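Local structure of In2-1 family protein, glutathione transferase lambda3 (Populus trichocarpa, 4PQI) at residues N52-Q57 and P111-K116; A6-V11 and N216-Y221; F43-W48 and K222-D227. The protein binds glutathione as a monomeric plant Lambda-class glutathione transferase and probably catalyses thiol-transfer reactions. One frame throughout, in Å; residues are numbered along the deposited sequence.

Contact 1 of 3, residues N52-Q57 and P111-K116. With CA (calcium ion), chain E.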
loop_
_atom_site.group_PDB
_atom_site.type_symbol
_atom_site.label_atom_id
_atom_site.label_comp_id
_atom_site.label_asym_id
_atom_site.label_seq_id
_atom_site.Cartn_x
_atom_site.Cartn_y
_atom_site.Cartn_z
ATOM N N ASN A 52 10.904 -1.595 -0.954
ATOM C CA ASN A 52 11.673 -0.801 -1.897
ATOM C C ASN A 52 12.386 0.359 -1.197
ATOM O O ASN A 52 13.607 0.500 -1.298
ATOM C CB ASN A 52 10.764 -0.286 -3.026
ATOM C CG ASN A 52 10.252 -1.409 -3.944
ATOM O OD1 ASN A 52 10.624 -2.575 -3.789
ATOM N ND2 ASN A 52 9.388 -1.055 -4.895
ATOM N N PHE A 53 11.624 1.173 -0.475
ATOM C CA PHE A 53 12.183 2.348 0.191
ATOM C C PHE A 53 13.338 2.021 1.148
ATOM O O PHE A 53 14.371 2.692 1.133
ATOM C CB PHE A 53 11.093 3.118 0.928
ATOM C CG PHE A 53 11.514 4.487 1.348
ATOM C CD1 PHE A 53 11.314 5.578 0.506
ATOM C CD2 PHE A 53 12.124 4.692 2.578
ATOM C CE1 PHE A 53 11.708 6.850 0.884
ATOM C CE2 PHE A 53 12.524 5.968 2.965
ATOM C CZ PHE A 53 12.308 7.045 2.119
ATOM N N LYS A 54 13.179 0.980 1.958
ATOM C CA LYS A 54 14.214 0.627 2.927
ATOM C C LYS A 54 15.443 -0.034 2.279
ATOM O O LYS A 54 16.480 -0.221 2.929
ATOM C CB LYS A 54 13.632 -0.226 4.067
ATOM C CG LYS A 54 12.499 0.451 4.833
ATOM C CD LYS A 54 12.082 -0.333 6.099
ATOM C CE LYS A 54 13.221 -0.451 7.098
ATOM N NZ LYS A 54 13.305 0.727 8.017
ATOM N N GLY A 55 15.330 -0.347 0.991
ATOM C CA GLY A 55 16.421 -0.929 0.232
ATOM C C GLY A 55 16.508 -2.419 0.461
ATOM O O GLY A 55 17.597 -2.980 0.450
ATOM N N LEU A 56 15.362 -3.056 0.679
ATOM C CA LEU A 56 15.321 -4.489 0.988
ATOM C C LEU A 56 14.937 -5.386 -0.200
ATOM O O LEU A 56 14.424 -6.487 -0.012
ATOM C CB LEU A 56 14.370 -4.753 2.157
ATOM C CG LEU A 56 14.652 -3.961 3.437
ATOM C CD1 LEU A 56 13.510 -4.092 4.453
ATOM C CD2 LEU A 56 15.970 -4.404 4.051
ATOM N N GLN A 57 15.204 -4.931 -1.417
ATOM C CA GLN A 57 14.786 -5.677 -2.604
ATOM C C GLN A 57 15.522 -7.005 -2.793
ATOM O O GLN A 57 14.904 -8.013 -3.150
ATOM C CB GLN A 57 14.898 -4.810 -3.849
ATOM C CG GLN A 57 13.940 -3.625 -3.830
ATOM C CD GLN A 57 14.352 -2.544 -4.813
ATOM O OE1 GLN A 57 15.176 -1.694 -4.495
ATOM N NE2 GLN A 57 13.793 -2.588 -6.020
ATOM N N PRO A 111 16.631 2.981 5.932
ATOM C CA PRO A 111 16.174 4.278 6.440
ATOM C C PRO A 111 14.829 4.187 7.140
ATOM O O PRO A 111 14.008 3.325 6.824
ATOM C CB PRO A 111 16.020 5.121 5.170
ATOM C CG PRO A 111 15.885 4.136 4.065
ATOM C CD PRO A 111 16.798 3.010 4.469
ATOM N N SER A 112 14.611 5.112 8.068
ATOM C CA SER A 112 13.446 5.107 8.940
ATOM C C SER A 112 12.165 5.497 8.208
ATOM O O SER A 112 12.157 6.421 7.402
ATOM C CB SER A 112 13.681 6.058 10.122
ATOM O OG SER A 112 13.037 5.582 11.290
ATOM N N LEU A 113 11.090 4.767 8.486
ATOM C CA LEU A 113 9.769 5.113 7.981
ATOM C C LEU A 113 8.790 5.441 9.120
ATOM O O LEU A 113 7.575 5.474 8.917
ATOM C CB LEU A 113 9.218 3.998 7.077
ATOM C CG LEU A 113 9.869 3.962 5.686
ATOM C CD1 LEU A 113 9.440 2.732 4.909
ATOM C CD2 LEU A 113 9.538 5.240 4.903
ATOM N N LEU A 114 9.328 5.650 10.320
ATOM C CA LEU A 114 8.570 6.224 11.436
ATOM C C LEU A 114 9.487 7.206 12.150
ATOM O O LEU A 114 10.622 6.863 12.469
ATOM C CB LEU A 114 8.096 5.153 12.422
ATOM C CG LEU A 114 6.856 4.332 12.055
ATOM C CD1 LEU A 114 6.627 3.249 13.087
ATOM C CD2 LEU A 114 5.617 5.222 11.939
ATOM N N PRO A 115 9.014 8.440 12.380
ATOM C CA PRO A 115 9.855 9.433 13.046
ATOM C C PRO A 115 9.915 9.139 14.536
ATOM O O PRO A 115 9.159 8.294 15.014
ATOM C CB PRO A 115 9.109 10.743 12.794
ATOM C CG PRO A 115 7.684 10.335 12.706
ATOM C CD PRO A 115 7.683 8.978 12.046
ATOM N N LYS A 116 10.802 9.827 15.250
ATOM C CA LYS A 116 11.024 9.564 16.668
ATOM C C LYS A 116 10.081 10.386 17.546
ATOM O O LYS A 116 9.677 9.933 18.621
ATOM C CB LYS A 116 12.490 9.828 17.038
ATOM C CG LYS A 116 12.853 9.472 18.482
ATOM C CD LYS A 116 14.360 9.382 18.700
ATOM C CE LYS A 116 14.693 8.961 20.136
ATOM N NZ LYS A 116 16.131 8.586 20.308
HETATM CA CA CA E . 19.492 -4.434 0.478
HETATM O O HOH W 1 21.242 -6.049 -0.700
HETATM O O HOH W 2 18.613 -4.773 -1.629
HETATM O O HOH W 3 20.799 -2.384 -0.108
HETATM O O HOH W 4 19.874 -3.643 2.826
#
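The ring of F53 is the aromatic group of this contact, and its CD2–CE2 side is met obliquely by two apolar groups. L113 brings its CD2 methyl to 3.5 Å from F53 CD2, while the pyrrolidine of P111 reaches F53 CE2 with its CG at 4.0 Å; F175 meets the ring at about 55°. The ring lies here because CG of F53 is anti to the backbone N (chi1 -166°), which carries it out from the last turn of helix 42-54. That helix follows the first strand of the thioredoxin-like domain and ends in a Schellman motif, with G55 at positive phi; residues 111-116 belong to the linker leading to the all-helical domain. K54 crosses L113 obliquely, its CG 3.8 Å from L113 CD1. Bends at chi3 and chi4 curl the chain round P111 O, and K54 NZ donates to it over 2.9 Å, approaching from above the carbonyl plane. E105 forms a salt bridge with the same ammonium and also accepts hydrogen bonds from L113 N and S112 OG. Just past the helix, G55 O binds a calcium ion at 2.4 Å, with four waters and E59 among its other ligands.

Contact 2 of 3, residues A6-V11 and N216-Y221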
loop_
_atom_site.group_PDB
_atom_site.type_symbol
_atom_site.label_atom_id
_atom_site.label_comp_id
_atom_site.label_asym_id
_atom_site.label_seq_id
_atom_site.Cartn_x
_atom_site.Cartn_y
_atom_site.Cartn_z
ATOM N N ALA A 6 15.555 11.626 -1.827
ATOM C CA ALA A 6 16.962 11.496 -1.470
ATOM C C ALA A 6 17.188 10.326 -0.505
ATOM O O ALA A 6 18.221 9.654 -0.557
ATOM C CB ALA A 6 17.481 12.796 -0.867
ATOM N N LEU A 7 16.205 10.080 0.361
ATOM C CA LEU A 7 16.327 9.087 1.427
ATOM C C LEU A 7 16.004 7.669 0.930
ATOM O O LEU A 7 16.379 6.679 1.558
ATOM C CB LEU A 7 15.416 9.484 2.596
ATOM C CG LEU A 7 15.721 8.976 4.006
ATOM C CD1 LEU A 7 17.180 9.233 4.385
ATOM C CD2 LEU A 7 14.782 9.648 4.998
ATOM N N ASP A 8 15.321 7.601 -0.212
ATOM C CA ASP A 8 14.874 6.360 -0.853
ATOM C C ASP A 8 16.048 5.448 -1.237
ATOM O O ASP A 8 16.966 5.875 -1.917
ATOM C CB ASP A 8 14.080 6.751 -2.105
ATOM C CG ASP A 8 13.347 5.596 -2.742
ATOM O OD1 ASP A 8 13.505 4.434 -2.307
ATOM O OD2 ASP A 8 12.597 5.863 -3.701
ATOM N N LYS A 9 16.012 4.190 -0.816
ATOM C CA LYS A 9 17.115 3.277 -1.113
ATOM C C LYS A 9 16.775 2.266 -2.207
ATOM O O LYS A 9 17.527 1.322 -2.446
ATOM C CB LYS A 9 17.601 2.564 0.155
ATOM C CG LYS A 9 18.580 3.382 1.000
ATOM C CD LYS A 9 19.923 3.499 0.323
ATOM C CE LYS A 9 20.884 4.360 1.124
ATOM N NZ LYS A 9 22.191 4.514 0.418
ATOM N N SER A 10 15.652 2.483 -2.883
ATOM C CA SER A 10 15.184 1.562 -3.916
ATOM C C SER A 10 16.014 1.671 -5.178
ATOM O O SER A 10 16.588 2.715 -5.472
ATOM C CB SER A 10 13.716 1.832 -4.270
ATOM O OG SER A 10 13.598 3.070 -4.958
ATOM N N VAL A 11 16.063 0.578 -5.928
ATOM C CA VAL A 11 16.654 0.577 -7.259
ATOM C C VAL A 11 15.630 0.023 -8.261
ATOM O O VAL A 11 14.690 -0.677 -7.866
ATOM C CB VAL A 11 17.948 -0.265 -7.288
ATOM C CG1 VAL A 11 19.033 0.398 -6.441
ATOM C CG2 VAL A 11 17.679 -1.693 -6.810
ATOM N N ASN A 216 4.153 10.816 -5.083
ATOM C CA ASN A 216 4.477 10.401 -6.441
ATOM C C ASN A 216 5.879 10.751 -6.965
ATOM O O ASN A 216 6.267 10.276 -8.035
ATOM C CB ASN A 216 3.414 10.875 -7.436
ATOM C CG ASN A 216 2.304 9.858 -7.625
ATOM O OD1 ASN A 216 2.432 8.926 -8.415
ATOM N ND2 ASN A 216 1.215 10.029 -6.890
ATOM N N LYS A 217 6.633 11.566 -6.232
ATOM C CA LYS A 217 8.020 11.851 -6.611
ATOM C C LYS A 217 8.960 10.724 -6.161
ATOM O O LYS A 217 10.125 10.644 -6.578
ATOM C CB LYS A 217 8.496 13.175 -6.004
ATOM C CG LYS A 217 7.661 14.387 -6.388
ATOM C CD LYS A 217 8.249 15.653 -5.763
ATOM C CE LYS A 217 7.274 16.823 -5.833
ATOM N NZ LYS A 217 7.843 18.039 -5.159
ATOM N N ILE A 218 8.447 9.846 -5.313
ATOM C CA ILE A 218 9.282 8.832 -4.700
ATOM C C ILE A 218 9.366 7.566 -5.553
ATOM O O ILE A 218 8.363 6.897 -5.790
ATOM C CB ILE A 218 8.774 8.509 -3.282
ATOM C CG1 ILE A 218 8.688 9.799 -2.452
ATOM C CG2 ILE A 218 9.659 7.457 -2.613
ATOM C CD1 ILE A 218 7.981 9.627 -1.136
ATOM N N GLU A 219 10.576 7.251 -6.006
ATOM C CA GLU A 219 10.823 6.102 -6.877
ATOM C C GLU A 219 10.312 4.785 -6.287
ATOM O O GLU A 219 9.767 3.950 -7.008
ATOM C CB GLU A 219 12.317 5.975 -7.182
ATOM C CG GLU A 219 12.891 7.131 -7.983
ATOM C CD GLU A 219 12.223 7.281 -9.337
ATOM O OE1 GLU A 219 11.734 6.265 -9.880
ATOM O OE2 GLU A 219 12.176 8.418 -9.856
ATOM N N ALA A 220 10.492 4.606 -4.983
ATOM C CA ALA A 220 10.051 3.384 -4.319
ATOM C C ALA A 220 8.563 3.142 -4.582
ATOM O O ALA A 220 8.140 2.009 -4.807
ATOM C CB ALA A 220 10.321 3.470 -2.828
ATOM N N TYR A 221 7.780 4.218 -4.570
ATOM C CA TYR A 221 6.356 4.113 -4.857
ATOM C C TYR A 221 6.050 3.945 -6.347
ATOM O O TYR A 221 5.259 3.080 -6.703
ATOM C CB TYR A 221 5.589 5.315 -4.309
ATOM C CG TYR A 221 4.147 5.391 -4.788
ATOM C CD1 TYR A 221 3.245 4.369 -4.511
ATOM C CD2 TYR A 221 3.693 6.488 -5.512
ATOM C CE1 TYR A 221 1.927 4.437 -4.938
ATOM C CE2 TYR A 221 2.390 6.562 -5.949
ATOM C CZ TYR A 221 1.507 5.533 -5.655
ATOM O OH TYR A 221 0.205 5.615 -6.093
HETATM O O HOH W 5 12.683 8.501 -4.850
#
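An Asx turn near the N-terminus, just after helix 4-7, docks on the first turn of helix 219-222. The carboxylate of D8 does the work, and its two oxygens divide the labour. D8 OD1 faces its own segment: it accepts from S10 N at 3.0 Å, which closes the Asx turn, and from S10 OG, also at 3.0 Å. Both donors come from above the carboxylate plane, and together they would limit its rotation. D8 OD2 faces the helix, where its syn lone pair takes the amide hydrogen of A220 N over 2.8 Å, somewhat bent at 143°. The amide of E219 is reached indirectly: a water accepts from E219 N at 2.7 Å and donates to D8 OD2. With CG anti to the backbone N (chi1 -170°), the aspartate extends toward helix 219-222, and the A220 methyl packs against it, A220 CB lying 3.4 Å from D8 OD1. A negative group beside these amides probably gains from the helix dipole. I218 occupies the N-cap position but offers only an apolar side chain there. An acidic side chain borrowed from a sequence-distant segment thus meets the A220 amide directly and that of E219 through a water, as in helix N-terminal capping.

Contact 3 of 3, residues F43-W48 and K222-D227. With GSH (glutathione), chain B.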
loop_
_atom_site.group_PDB
_atom_site.type_symbol
_atom_site.label_atom_id
_atom_site.label_comp_id
_atom_site.label_asym_id
_atom_site.label_seq_id
_atom_site.Cartn_x
_atom_site.Cartn_y
_atom_site.Cartn_z
ATOM N N PHE A 43 -3.216 -3.929 -0.790
ATOM C CA PHE A 43 -2.717 -4.274 0.548
ATOM C C PHE A 43 -1.263 -4.728 0.440
ATOM O O PHE A 43 -0.408 -4.293 1.218
ATOM C CB PHE A 43 -3.564 -5.356 1.217
ATOM C CG PHE A 43 -4.977 -4.926 1.511
ATOM C CD1 PHE A 43 -5.271 -4.189 2.652
ATOM C CD2 PHE A 43 -6.013 -5.265 0.643
ATOM C CE1 PHE A 43 -6.578 -3.790 2.923
ATOM C CE2 PHE A 43 -7.313 -4.873 0.907
ATOM C CZ PHE A 43 -7.597 -4.128 2.050
ATOM N N ALA A 44 -0.992 -5.592 -0.537
ATOM C CA ALA A 44 0.375 -6.019 -0.819
ATOM C C ALA A 44 1.259 -4.849 -1.275
ATOM O O ALA A 44 2.442 -4.785 -0.943
ATOM C CB ALA A 44 0.372 -7.125 -1.872
ATOM N N GLN A 45 0.683 -3.923 -2.039
ATOM C CA GLN A 45 1.450 -2.775 -2.494
ATOM C C GLN A 45 2.069 -2.015 -1.328
ATOM O O GLN A 45 3.201 -1.558 -1.436
ATOM C CB GLN A 45 0.596 -1.832 -3.333
ATOM C CG GLN A 45 1.407 -0.730 -4.001
ATOM C CD GLN A 45 0.551 0.170 -4.845
ATOM O OE1 GLN A 45 -0.680 0.042 -4.848
ATOM N NE2 GLN A 45 1.186 1.071 -5.595
ATOM N N ARG A 46 1.331 -1.897 -0.222
ATOM C CA ARG A 46 1.878 -1.302 0.998
ATOM C C ARG A 46 3.232 -1.921 1.335
ATOM O O ARG A 46 4.202 -1.220 1.558
ATOM C CB ARG A 46 0.933 -1.498 2.175
ATOM C CG ARG A 46 -0.323 -0.647 2.168
ATOM C CD ARG A 46 -1.326 -1.207 3.172
ATOM N NE ARG A 46 -2.459 -0.307 3.428
ATOM C CZ ARG A 46 -3.521 -0.633 4.162
ATOM N NH1 ARG A 46 -3.621 -1.850 4.695
ATOM N NH2 ARG A 46 -4.498 0.245 4.349
ATOM N N VAL A 47 3.298 -3.248 1.364
ATOM C CA VAL A 47 4.530 -3.899 1.786
ATOM C C VAL A 47 5.597 -3.737 0.712
ATOM O O VAL A 47 6.785 -3.526 1.013
ATOM C CB VAL A 47 4.302 -5.385 2.099
ATOM C CG1 VAL A 47 5.548 -5.978 2.730
ATOM C CG2 VAL A 47 3.097 -5.546 3.027
ATOM N N TRP A 48 5.166 -3.802 -0.544
ATOM C CA TRP A 48 6.058 -3.603 -1.682
ATOM C C TRP A 48 6.820 -2.264 -1.624
ATOM O O TRP A 48 8.039 -2.228 -1.759
ATOM C CB TRP A 48 5.238 -3.709 -2.962
ATOM C CG TRP A 48 6.022 -3.795 -4.229
ATOM C CD1 TRP A 48 7.385 -3.781 -4.373
ATOM C CD2 TRP A 48 5.481 -3.899 -5.548
ATOM N NE1 TRP A 48 7.717 -3.875 -5.699
ATOM C CE2 TRP A 48 6.567 -3.950 -6.441
ATOM C CE3 TRP A 48 4.180 -3.952 -6.060
ATOM C CZ2 TRP A 48 6.389 -4.054 -7.822
ATOM C CZ3 TRP A 48 4.009 -4.060 -7.423
ATOM C CH2 TRP A 48 5.102 -4.104 -8.290
ATOM N N LYS A 222 6.660 4.777 -7.199
ATOM C CA LYS A 222 6.342 4.791 -8.627
ATOM C C LYS A 222 6.505 3.418 -9.261
ATOM O O LYS A 222 5.674 3.007 -10.071
ATOM C CB LYS A 222 7.197 5.823 -9.378
ATOM C CG LYS A 222 6.815 7.268 -9.096
ATOM C CD LYS A 222 7.516 8.232 -10.052
ATOM C CE LYS A 222 9.006 8.248 -9.808
ATOM N NZ LYS A 222 9.711 9.286 -10.610
ATOM N N GLN A 223 7.572 2.718 -8.867
ATOM C CA GLN A 223 7.856 1.349 -9.291
ATOM C C GLN A 223 6.726 0.342 -9.042
ATOM O O GLN A 223 6.724 -0.727 -9.640
ATOM C CB GLN A 223 9.127 0.842 -8.590
ATOM C CG GLN A 223 10.379 1.593 -8.962
ATOM C CD GLN A 223 11.616 1.036 -8.299
ATOM O OE1 GLN A 223 11.594 -0.059 -7.733
ATOM N NE2 GLN A 223 12.712 1.793 -8.363
ATOM N N THR A 224 5.781 0.667 -8.158
ATOM C CA THR A 224 4.779 -0.316 -7.732
ATOM C C THR A 224 3.374 -0.022 -8.259
ATOM O O THR A 224 2.438 -0.799 -8.030
ATOM C CB THR A 224 4.678 -0.368 -6.202
ATOM O OG1 THR A 224 4.076 0.839 -5.746
ATOM C CG2 THR A 224 6.057 -0.519 -5.581
ATOM N N LYS A 225 3.233 1.095 -8.968
ATOM C CA LYS A 225 1.925 1.554 -9.437
ATOM C C LYS A 225 1.251 0.622 -10.450
ATOM O O LYS A 225 1.894 0.070 -11.342
ATOM C CB LYS A 225 2.012 2.985 -9.988
ATOM C CG LYS A 225 2.117 4.025 -8.879
ATOM C CD LYS A 225 2.207 5.452 -9.412
ATOM C CE LYS A 225 0.839 6.010 -9.735
ATOM N NZ LYS A 225 0.920 7.456 -10.065
ATOM N N THR A 226 -0.066 0.490 -10.302
ATOM C CA THR A 226 -0.884 -0.437 -11.074
ATOM C C THR A 226 -1.383 0.199 -12.378
ATOM O O THR A 226 -1.389 1.423 -12.524
ATOM C CB THR A 226 -2.081 -0.936 -10.208
ATOM O OG1 THR A 226 -2.635 -2.137 -10.763
ATOM C CG2 THR A 226 -3.163 0.138 -10.083
ATOM N N ASP A 227 -1.792 -0.641 -13.326
ATOM C CA ASP A 227 -2.302 -0.180 -14.620
ATOM C C ASP A 227 -3.669 0.496 -14.460
ATOM O O ASP A 227 -4.640 -0.156 -14.058
ATOM C CB ASP A 227 -2.418 -1.373 -15.569
ATOM C CG ASP A 227 -2.614 -0.963 -17.016
ATOM O OD1 ASP A 227 -1.983 -1.601 -17.887
ATOM O OD2 ASP A 227 -3.395 -0.020 -17.286
HETATM N N1 GSH B . -6.471 -7.355 5.778
HETATM C CA1 GSH B . -5.589 -7.962 4.791
HETATM C C1 GSH B . -4.288 -7.203 4.726
HETATM O O11 GSH B . -3.195 -7.779 4.531
HETATM O O12 GSH B . -4.276 -5.969 4.891
HETATM C CB1 GSH B . -6.296 -7.981 3.437
HETATM C CG1 GSH B . -5.409 -8.490 2.306
HETATM C CD1 GSH B . -6.294 -8.847 1.130
HETATM O OE1 GSH B . -7.688 -8.826 1.270
HETATM N N2 GSH B . -5.746 -9.168 -0.039
HETATM C CA2 GSH B . -6.623 -9.538 -1.138
HETATM C C2 GSH B . -6.681 -11.030 -1.309
HETATM O O2 GSH B . -5.558 -11.824 -1.028
HETATM C CB2 GSH B . -6.144 -8.893 -2.435
HETATM S SG2 GSH B . -6.749 -7.200 -2.617
HETATM N N3 GSH B . -7.814 -11.553 -1.746
HETATM C CA3 GSH B . -7.827 -12.865 -2.365
HETATM C C3 GSH B . -8.738 -13.786 -1.593
HETATM O O31 GSH B . -8.859 -14.991 -1.928
HETATM O O32 GSH B . -9.377 -13.346 -0.605
#
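Helix 42-54, the first helix of the thioredoxin-like fold, turns one side to glutathione and another to the loop between helices 219-222 and 228-239, the latter reaching almost to the C-terminus. The loop enters through a type I beta turn from K222 to K225, which presents T224 to Q45 and W48, one helical turn apart. The apolar part is a CH-pi contact. T224 CG2 stands over the indole, 3.4 Å from the centroid of the W48 five-membered ring and only 9° off its normal, while T224 CB lies over the six-membered ring, 3.6 Å from W48 CE3. With CG anti to the backbone N (chi1 -169°), W48 lays its ring face against the threonine. An alanine in place of W48 would remove the whole indole and would probably leave the T224 methyl without its aromatic platform, loosening the seat of the loop on the helix. The polar part runs through the other branch of the threonine. Q45, extended along its length, donates from NE2 to T224 OG1 over 2.9 Å, nearly straight at 165° and close to the amide plane. T224 OG1 sits between the backbone N and the carbonyl carbon, and also bonds to Y221 O; Q45 is fixed further by R188 at OE1 and E187 at NE2, so this buried amide is held from both ends. Ligand contacts occupy the start of the segment. F43, part of the glutathione pocket, offers a ring face to GSH CB1, which lies 3.8 Å above the plane over its centre, and F185 meets this ring edge-to-face. The closest approach here to the peptide is GSH O12, 3.0 Å from F43 CD1.

Overall arrangement
Helix 42-54 is common to contacts 1 and 3, which join it at its end to the interdomain linker and further back to a loop near the C-terminus. The centre of contact 3 lies about 6 Å from the centre of the chain; this deepest contact combines aromatic packing with a buried hydrogen bond from a side-chain amide beside the glutathione pocket. The centres of contacts 1 and 2 lie about 14 Å from that point, yet contact 1 is largely buried and mostly apolar, whereas contact 2 is partly exposed, polar and water-bridged. Residues 6-11 tie contact 2 to contact 1, where K9 N probably bonds to F53 O and V11 O to Q57 NE2; N216 and K225 connect contacts 2 and 3.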